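Local coordinates for protein arylmalonate decarboxylase (Bordetella bronchiseptica, PDB 3IXL) that catalyses the decarboxylation of 2-aryl-2-methylmalonates to 2-arylpropionates, releasing carbon dioxide and taking up a proton, at residues 6-20 against 30-42. The protein carries 2 engineered substitutions. Numbering follows the deposited sequence.
With PAC (2-phenylacetic acid), chain C; SO4 (sulfate ion), chain B.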
loop_
_atom_site.group_PDB
_atom_site.type_symbol
_atom_site.label_atom_id
_atom_site.label_comp_id
_atom_site.label_asym_id
_atom_site.label_seq_id
_atom_site.Cartn_x
_atom_site.Cartn_y
_atom_site.Cartn_z
ATOM N N THR A 6 -5.252 -23.879 -5.661
ATOM C CA THR A 6 -5.089 -22.399 -5.790
ATOM C C THR A 6 -4.621 -21.795 -4.462
ATOM O O THR A 6 -5.312 -21.939 -3.446
ATOM C CB THR A 6 -6.410 -21.712 -6.219
ATOM O OG1 THR A 6 -7.076 -22.510 -7.207
ATOM C CG2 THR A 6 -6.137 -20.321 -6.789
ATOM N N PRO A 7 -3.446 -21.129 -4.465
ATOM C CA PRO A 7 -2.949 -20.469 -3.257
ATOM C C PRO A 7 -3.856 -19.325 -2.797
ATOM O O PRO A 7 -4.247 -18.463 -3.592
ATOM C CB PRO A 7 -1.567 -19.940 -3.675
ATOM C CG PRO A 7 -1.612 -19.862 -5.153
ATOM C CD PRO A 7 -2.508 -20.980 -5.593
ATOM N N THR A 8 -4.197 -19.350 -1.519
ATOM C CA THR A 8 -4.938 -18.273 -0.882
ATOM C C THR A 8 -3.942 -17.194 -0.465
ATOM O O THR A 8 -2.851 -17.498 0.006
ATOM C CB THR A 8 -5.690 -18.811 0.334
ATOM O OG1 THR A 8 -6.619 -19.816 -0.103
ATOM C CG2 THR A 8 -6.452 -17.729 1.015
ATOM N N ILE A 9 -4.302 -15.934 -0.682
ATOM C CA ILE A 9 -3.457 -14.828 -0.236
ATOM C C ILE A 9 -4.103 -14.184 0.982
ATOM O O ILE A 9 -5.266 -13.778 0.923
ATOM C CB ILE A 9 -3.231 -13.806 -1.366
ATOM C CG1 ILE A 9 -2.360 -14.446 -2.455
ATOM C CG2 ILE A 9 -2.582 -12.521 -0.817
ATOM C CD1 ILE A 9 -2.294 -13.671 -3.745
ATOM N N GLY A 10 -3.362 -14.121 2.084
ATOM C CA GLY A 10 -3.881 -13.572 3.326
ATOM C C GLY A 10 -3.484 -12.125 3.530
ATOM O O GLY A 10 -2.336 -11.746 3.239
ATOM N N MET A 11 -4.415 -11.330 4.053
ATOM C CA MET A 11 -4.196 -9.887 4.243
ATOM C C MET A 11 -4.604 -9.433 5.629
ATOM O O MET A 11 -5.715 -9.709 6.066
ATOM C CB MET A 11 -4.958 -9.106 3.174
ATOM C CG MET A 11 -4.358 -9.343 1.804
ATOM S SD MET A 11 -5.148 -8.410 0.493
ATOM C CE MET A 11 -3.841 -8.495 -0.745
ATOM N N ILE A 12 -3.697 -8.748 6.315
ATOM C CA ILE A 12 -3.991 -8.119 7.596
ATOM C C ILE A 12 -4.387 -6.676 7.289
ATOM O O ILE A 12 -3.601 -5.937 6.686
ATOM C CB ILE A 12 -2.774 -8.162 8.541
ATOM C CG1 ILE A 12 -2.295 -9.604 8.756
ATOM C CG2 ILE A 12 -3.132 -7.515 9.883
ATOM C CD1 ILE A 12 -0.938 -9.692 9.427
ATOM N N VAL A 13 -5.610 -6.291 7.660
ATOM C CA VAL A 13 -6.171 -4.995 7.251
ATOM C C VAL A 13 -6.523 -4.126 8.460
ATOM O O VAL A 13 -6.838 -4.660 9.514
ATOM C CB VAL A 13 -7.410 -5.181 6.325
ATOM C CG1 VAL A 13 -7.034 -5.953 5.057
ATOM C CG2 VAL A 13 -8.564 -5.886 7.054
ATOM N N PRO A 14 -6.421 -2.792 8.338
ATOM C CA PRO A 14 -6.794 -1.935 9.478
ATOM C C PRO A 14 -8.218 -2.047 10.082
ATOM O O PRO A 14 -8.325 -2.090 11.311
ATOM C CB PRO A 14 -6.485 -0.515 8.972
ATOM C CG PRO A 14 -5.390 -0.743 7.946
ATOM C CD PRO A 14 -5.812 -2.010 7.243
ATOM N N PRO A 15 -9.293 -2.088 9.264
ATOM C CA PRO A 15 -10.616 -2.040 9.913
ATOM C C PRO A 15 -10.945 -3.295 10.720
ATOM O O PRO A 15 -10.504 -4.387 10.371
ATOM C CB PRO A 15 -11.584 -1.890 8.733
ATOM C CG PRO A 15 -10.725 -1.426 7.574
ATOM C CD PRO A 15 -9.424 -2.137 7.796
ATOM N N ALA A 16 -11.711 -3.123 11.798
ATOM C CA ALA A 16 -12.096 -4.229 12.677
ATOM C C ALA A 16 -12.809 -5.339 11.920
ATOM O O ALA A 16 -12.615 -6.520 12.215
ATOM C CB ALA A 16 -12.980 -3.720 13.814
ATOM N N ALA A 17 -13.611 -4.945 10.932
ATOM C CA ALA A 17 -14.426 -5.872 10.154
ATOM C C ALA A 17 -13.598 -6.919 9.405
ATOM O O ALA A 17 -14.105 -7.998 9.090
ATOM C CB ALA A 17 -15.329 -5.103 9.193
ATOM N N GLY A 18 -12.339 -6.594 9.094
ATOM C CA GLY A 18 -11.436 -7.551 8.450
ATOM C C GLY A 18 -11.843 -7.939 7.045
ATOM O O GLY A 18 -11.789 -9.115 6.677
ATOM N N LEU A 19 -12.266 -6.952 6.265
ATOM C CA LEU A 19 -12.718 -7.182 4.901
ATOM C C LEU A 19 -11.532 -7.215 3.956
ATOM O O LEU A 19 -10.518 -6.553 4.187
ATOM C CB LEU A 19 -13.693 -6.083 4.461
ATOM C CG LEU A 19 -14.717 -5.590 5.489
ATOM C CD1 LEU A 19 -15.500 -4.397 4.941
ATOM C CD2 LEU A 19 -15.649 -6.716 5.928
ATOM N N VAL A 20 -11.659 -8.007 2.896
ATOM C CA VAL A 20 -10.697 -7.961 1.809
ATOM C C VAL A 20 -10.851 -6.582 1.167
ATOM O O VAL A 20 -11.968 -6.170 0.833
ATOM C CB VAL A 20 -10.952 -9.082 0.767
ATOM C CG1 VAL A 20 -9.971 -8.961 -0.395
ATOM C CG2 VAL A 20 -10.837 -10.464 1.415
ATOM N N ASP A 30 -10.085 -13.564 -10.250
ATOM C CA ASP A 30 -10.038 -15.027 -10.147
ATOM C C ASP A 30 -9.057 -15.557 -9.100
ATOM O O ASP A 30 -8.775 -16.753 -9.052
ATOM C CB ASP A 30 -9.835 -15.643 -11.525
ATOM C CG ASP A 30 -10.990 -15.320 -12.480
ATOM O OD1 ASP A 30 -12.117 -15.021 -12.005
ATOM O OD2 ASP A 30 -10.769 -15.370 -13.703
ATOM N N LEU A 31 -8.562 -14.667 -8.240
ATOM C CA LEU A 31 -7.711 -15.074 -7.124
ATOM C C LEU A 31 -8.454 -14.975 -5.795
ATOM O O LEU A 31 -9.214 -14.031 -5.590
ATOM C CB LEU A 31 -6.437 -14.229 -7.070
ATOM C CG LEU A 31 -5.467 -14.326 -8.242
ATOM C CD1 LEU A 31 -4.187 -13.597 -7.861
ATOM C CD2 LEU A 31 -5.153 -15.763 -8.633
ATOM N N PRO A 32 -8.260 -15.966 -4.902
ATOM C CA PRO A 32 -8.862 -15.920 -3.566
ATOM C C PRO A 32 -8.022 -15.128 -2.562
ATOM O O PRO A 32 -6.810 -15.354 -2.418
ATOM C CB PRO A 32 -8.917 -17.391 -3.160
ATOM C CG PRO A 32 -7.724 -18.006 -3.857
ATOM C CD PRO A 32 -7.517 -17.221 -5.133
ATOM N N PHE A 33 -8.677 -14.209 -1.876
ATOM C CA PHE A 33 -8.053 -13.439 -0.807
ATOM C C PHE A 33 -8.832 -13.642 0.473
ATOM O O PHE A 33 -10.058 -13.707 0.440
ATOM C CB PHE A 33 -8.043 -11.946 -1.154
ATOM C CG PHE A 33 -7.236 -11.619 -2.370
ATOM C CD1 PHE A 33 -7.849 -11.524 -3.621
ATOM C CD2 PHE A 33 -5.862 -11.407 -2.287
ATOM C CE1 PHE A 33 -7.110 -11.236 -4.763
ATOM C CE2 PHE A 33 -5.114 -11.115 -3.431
ATOM C CZ PHE A 33 -5.733 -11.038 -4.667
ATOM N N ILE A 34 -8.125 -13.751 1.594
ATOM C CA ILE A 34 -8.753 -13.796 2.906
ATOM C C ILE A 34 -8.126 -12.720 3.764
ATOM O O ILE A 34 -6.980 -12.323 3.511
ATOM C CB ILE A 34 -8.644 -15.192 3.580
ATOM C CG1 ILE A 34 -7.181 -15.630 3.728
ATOM C CG2 ILE A 34 -9.481 -16.221 2.805
ATOM C CD1 ILE A 34 -6.986 -16.900 4.570
ATOM N N ALA A 35 -8.866 -12.230 4.751
ATOM C CA ALA A 35 -8.401 -11.092 5.525
ATOM C C ALA A 35 -8.731 -11.229 6.988
ATOM O O ALA A 35 -9.610 -11.995 7.375
ATOM C CB ALA A 35 -8.946 -9.781 4.961
ATOM N N SER A 36 -7.982 -10.490 7.787
ATOM C CA SER A 36 -8.147 -10.471 9.223
ATOM C C SER A 36 -7.919 -9.028 9.667
ATOM O O SER A 36 -6.941 -8.390 9.249
ATOM C CB SER A 36 -7.157 -11.435 9.870
ATOM O OG SER A 36 -7.460 -11.620 11.247
ATOM N N GLY A 37 -8.831 -8.508 10.487
ATOM C CA GLY A 37 -8.861 -7.083 10.823
ATOM C C GLY A 37 -8.268 -6.680 12.155
ATOM O O GLY A 37 -8.537 -7.309 13.181
ATOM N N LEU A 38 -7.497 -5.597 12.141
ATOM C CA LEU A 38 -6.804 -5.113 13.334
ATOM C C LEU A 38 -7.673 -4.308 14.280
ATOM O O LEU A 38 -7.434 -4.326 15.485
ATOM C CB LEU A 38 -5.612 -4.245 12.934
ATOM C CG LEU A 38 -4.497 -4.973 12.197
ATOM C CD1 LEU A 38 -3.565 -3.992 11.527
ATOM C CD2 LEU A 38 -3.717 -5.817 13.181
ATOM N N GLY A 39 -8.644 -3.577 13.737
ATOM C CA GLY A 39 -9.412 -2.622 14.529
ATOM C C GLY A 39 -8.693 -1.312 14.785
ATOM O O GLY A 39 -8.828 -0.732 15.864
ATOM N N LEU A 40 -7.931 -0.832 13.802
ATOM C CA LEU A 40 -7.237 0.450 13.926
ATOM C C LEU A 40 -8.230 1.582 14.164
ATOM O O LEU A 40 -9.246 1.668 13.476
ATOM C CB LEU A 40 -6.421 0.731 12.651
ATOM C CG LEU A 40 -5.640 2.047 12.567
ATOM C CD1 LEU A 40 -4.507 2.066 13.593
ATOM C CD2 LEU A 40 -5.091 2.251 11.167
ATOM N N GLY A 41 -7.923 2.446 15.132
ATOM C CA GLY A 41 -8.835 3.522 15.526
ATOM C C GLY A 41 -8.679 4.842 14.787
ATOM O O GLY A 41 -9.646 5.590 14.627
ATOM N N SER A 42 -7.455 5.143 14.369
ATOM C CA SER A 42 -7.152 6.339 13.601
ATOM C C SER A 42 -5.839 6.105 12.873
ATOM O O SER A 42 -4.991 5.323 13.329
ATOM C CB SER A 42 -7.030 7.556 14.515
ATOM O OG SER A 42 -5.919 7.413 15.379
HETATM C C1 PAC C . -2.265 3.329 5.122
HETATM C C2 PAC C . -3.516 3.425 5.974
HETATM C "C1'" PAC C . -4.735 2.579 5.665
HETATM C "C2'" PAC C . -5.965 3.119 6.054
HETATM C "C3'" PAC C . -7.153 2.425 5.831
HETATM C "C4'" PAC C . -7.114 1.176 5.220
HETATM C "C5'" PAC C . -5.888 0.628 4.823
HETATM C "C6'" PAC C . -4.693 1.319 5.051
HETATM O O1 PAC C . -2.184 2.592 4.099
HETATM O O2 PAC C . -1.301 4.050 5.508
HETATM S S SO4 B . -8.541 8.856 18.326
HETATM O O1 SO4 B . -9.505 9.079 17.248
HETATM O O2 SO4 B . -7.495 7.953 17.851
HETATM O O3 SO4 B . -7.934 10.128 18.717
HETATM O O4 SO4 B . -9.227 8.273 19.480
HETATM O O HOH W 1 -4.646 -16.007 -4.339
HETATM O O HOH W 2 -11.411 -0.275 12.894
#
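The ring of F33 is met obliquely by I9, M11 and V20. With CG beside its own backbone N (chi1 -63°), the ring runs alongside I9, F33 CD2 3.7 Å from I9 CB. M11, extended beyond CG, brings CE to 3.9 Å from F33 CD2 and SD to 5.1 Å from the F33 ring centroid, 51° off its normal, an oblique Met-aromatic contact. V20 CG1 touches F33 CB, the two side chains roughly perpendicular, while F216 of helix 211-222 meets the ring edge-to-face. On the other face of the sheet, T8 CG2 packs against I34 CG1 at 3.5 Å, I12 CG2 meets L38 CG, and H58 and R61 of helix 55-64 hydrogen-bond to the hydroxyl of buried S36. Six backbone hydrogen bonds, from I9 N-P32 O to L38 N-V13 O, hold the parallel strands in register. Beyond them P14 O accepts L40 N at 2.8 Å and, weakly, G39 N. Here P14 CG lies over one face of the phenyl ring of bound 2-phenylacetic acid, 3.4 Å from ligand C5'. Strands 8-13 and 33-37, joined through helix 23-27, form a beta-alpha-beta unit whose first strand ends, as is common in parallel alpha/beta folds, at the ligand pocket.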